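Local structure of uncharacterized protein YbaA (Shigella flexneri, 2OKQ) at residues 57-62 with 95-100. The protein is of unknown function, a small dimeric alpha+beta protein of the DUF1428 family that binds sodium in the crystal. Numbering follows the deposited sequence.
Sequences FGALRI and IEYPSK
Arg61 and Glu96 run alongside each other, both side chains leaving the same face of the sheet, and meet in a salt bridge of 3.1 Å from Arg61 NH1 to Glu96 OE2. With CG anti to the backbone N (chi1 -175°) and the chain stretched out to NE, Arg61 lays its CD against the same carboxylate oxygen. NH1 reaches that oxygen on its syn side, somewhat out of plane, and the guanidinium and carboxylate planes stand 73° apart. The backbones beneath are joined by two nearly straight bonds: Glu96 N gives to Arg61 O at 2.9 Å, and Leu60 N gives to Glu96 O at 2.7 Å. Arg61 N, between these bonds, is buried without a partner. On the other face, Ile62 and Ile95 lie side by side, CG1 to CG1 at 3.9 Å, while Ile95 CG2 presses on Ala59 CB at 3.5 Å. Ala59 also meets the Tyr97 ring, its CB lying 3.6 Å from CE1. Leu60, just before strand 61-67, rests its CD1 3.6 Å from Tyr97 C, with CG near Pro98 CD.

Farther out, Phe54 of helix 40-56 covers Ile62, Ile95 and Tyr97, and helix 100-111 packs on the Tyr97 ring. Glu96 OE2 also takes a bond from Trp94 NE1, and Arg61 and Glu96 of the second subunit bridge back to the charged pair while Asp140 of that chain takes Arg61 NE, which probably offsets the closeness of the two Arg61 guanidiniums. Gly58 closes helix 40-56 in a Schellman motif and Ser99 is the N-cap of helix 100-111. Between them strand 61-67, outermost within this chain and bonded through the Ile62 backbone to the second subunit, pairs with strand 88-97 in an antiparallel four-stranded sheet backed by helices, a ferredoxin-like alpha+beta fold.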
loop_
_atom_site.group_PDB
_atom_site.type_symbol
_atom_site.label_atom_id
_atom_site.label_comp_id
_atom_site.label_asym_id
_atom_site.label_seq_id
_atom_site.Cartn_x
_atom_site.Cartn_y
_atom_site.Cartn_z
ATOM N N PHE A 57 -11.717 -12.711 -9.745
ATOM C CA PHE A 57 -11.307 -13.780 -8.843
ATOM C C PHE A 57 -11.594 -13.486 -7.368
ATOM O O PHE A 57 -11.260 -14.287 -6.499
ATOM C CB PHE A 57 -9.829 -14.103 -9.061
ATOM C CG PHE A 57 -9.501 -14.567 -10.464
ATOM C CD1 PHE A 57 -10.429 -15.278 -11.223
ATOM C CD2 PHE A 57 -8.258 -14.310 -11.007
ATOM C CE1 PHE A 57 -10.119 -15.708 -12.519
ATOM C CE2 PHE A 57 -7.937 -14.745 -12.294
ATOM C CZ PHE A 57 -8.873 -15.438 -13.043
ATOM N N GLY A 58 -12.226 -12.356 -7.082
ATOM C CA GLY A 58 -12.688 -12.096 -5.712
ATOM C C GLY A 58 -12.082 -10.882 -4.997
ATOM O O GLY A 58 -12.467 -10.575 -3.859
ATOM N N ALA A 59 -11.124 -10.217 -5.641
ATOM C CA ALA A 59 -10.591 -8.951 -5.097
ATOM C C ALA A 59 -11.658 -7.865 -5.013
ATOM O O ALA A 59 -12.506 -7.739 -5.913
ATOM C CB ALA A 59 -9.427 -8.460 -5.922
ATOM N N LEU A 60 -11.596 -7.073 -3.940
ATOM C CA LEU A 60 -12.545 -5.986 -3.707
ATOM C C LEU A 60 -12.076 -4.712 -4.396
ATOM O O LEU A 60 -12.904 -3.923 -4.872
ATOM C CB LEU A 60 -12.707 -5.718 -2.209
ATOM C CG LEU A 60 -13.222 -6.877 -1.362
ATOM C CD1 LEU A 60 -12.994 -6.585 0.097
ATOM C CD2 LEU A 60 -14.712 -7.156 -1.614
ATOM N N ARG A 61 -10.763 -4.516 -4.473
ATOM C CA ARG A 61 -10.239 -3.235 -4.938
ATOM C C ARG A 61 -8.777 -3.416 -5.242
ATOM O O ARG A 61 -8.098 -4.199 -4.559
ATOM C CB ARG A 61 -10.427 -2.185 -3.834
ATOM C CG ARG A 61 -10.038 -0.763 -4.245
ATOM C CD ARG A 61 -10.143 0.147 -3.033
ATOM N NE ARG A 61 -9.796 1.533 -3.351
ATOM C CZ ARG A 61 -9.380 2.389 -2.428
ATOM N NH1 ARG A 61 -9.247 1.977 -1.153
ATOM N NH2 ARG A 61 -9.063 3.634 -2.769
ATOM N N ILE A 62 -8.287 -2.723 -6.269
ATOM C CA ILE A 62 -6.872 -2.783 -6.633
ATOM C C ILE A 62 -6.440 -1.332 -6.761
ATOM O O ILE A 62 -7.087 -0.561 -7.477
ATOM C CB ILE A 62 -6.623 -3.500 -8.000
ATOM C CG1 ILE A 62 -6.955 -4.985 -7.933
ATOM C CG2 ILE A 62 -5.143 -3.392 -8.413
ATOM C CD1 ILE A 62 -8.491 -5.332 -8.003
ATOM N N ILE A 95 -3.986 -4.828 -2.956
ATOM C CA ILE A 95 -5.244 -5.431 -3.402
ATOM C C ILE A 95 -6.009 -5.863 -2.153
ATOM O O ILE A 95 -5.449 -6.529 -1.276
ATOM C CB ILE A 95 -4.963 -6.630 -4.323
ATOM C CG1 ILE A 95 -4.092 -6.222 -5.523
ATOM C CG2 ILE A 95 -6.304 -7.283 -4.755
ATOM C CD1 ILE A 95 -3.673 -7.360 -6.398
ATOM N N GLU A 96 -7.273 -5.453 -2.060
ATOM C CA GLU A 96 -8.107 -5.719 -0.908
ATOM C C GLU A 96 -8.937 -6.963 -1.160
ATOM O O GLU A 96 -9.439 -7.136 -2.270
ATOM C CB GLU A 96 -9.038 -4.538 -0.676
ATOM C CG GLU A 96 -8.238 -3.224 -0.386
ATOM C CD GLU A 96 -9.100 -2.071 0.078
ATOM O OE1 GLU A 96 -10.184 -2.298 0.667
ATOM O OE2 GLU A 96 -8.683 -0.894 -0.125
ATOM N N TYR A 97 -9.078 -7.789 -0.126
ATOM C CA TYR A 97 -9.817 -9.067 -0.206
ATOM C C TYR A 97 -10.731 -9.211 1.005
ATOM O O TYR A 97 -10.439 -8.661 2.083
ATOM C CB TYR A 97 -8.819 -10.246 -0.215
ATOM C CG TYR A 97 -8.040 -10.379 -1.512
ATOM C CD1 TYR A 97 -8.644 -10.891 -2.657
ATOM C CD2 TYR A 97 -6.695 -9.988 -1.582
ATOM C CE1 TYR A 97 -7.935 -11.025 -3.859
ATOM C CE2 TYR A 97 -5.963 -10.130 -2.766
ATOM C CZ TYR A 97 -6.613 -10.640 -3.909
ATOM O OH TYR A 97 -5.940 -10.762 -5.086
ATOM N N PRO A 98 -11.832 -9.981 0.860
ATOM C CA PRO A 98 -12.735 -10.200 1.979
ATOM C C PRO A 98 -12.177 -11.150 3.039
ATOM O O PRO A 98 -12.689 -11.172 4.139
ATOM C CB PRO A 98 -13.990 -10.792 1.307
ATOM C CG PRO A 98 -13.481 -11.485 0.096
ATOM C CD PRO A 98 -12.279 -10.675 -0.366
ATOM N N SER A 99 -11.137 -11.932 2.709
ATOM C CA SER A 99 -10.551 -12.890 3.662
ATOM C C SER A 99 -9.262 -13.414 3.078
ATOM O O SER A 99 -9.061 -13.311 1.883
ATOM C CB SER A 99 -11.472 -14.110 3.823
ATOM O OG SER A 99 -11.670 -14.742 2.567
ATOM N N LYS A 100 -8.439 -14.033 3.920
ATOM C CA LYS A 100 -7.224 -14.715 3.430
ATOM C C LYS A 100 -7.589 -15.831 2.467
ATOM O O LYS A 100 -6.903 -16.047 1.465
ATOM C CB LYS A 100 -6.384 -15.297 4.556
ATOM C CG LYS A 100 -5.053 -15.878 4.018
ATOM C CD LYS A 100 -4.069 -16.258 5.138
ATOM C CE LYS A 100 -2.722 -16.693 4.509
ATOM N NZ LYS A 100 -2.828 -17.930 3.584
#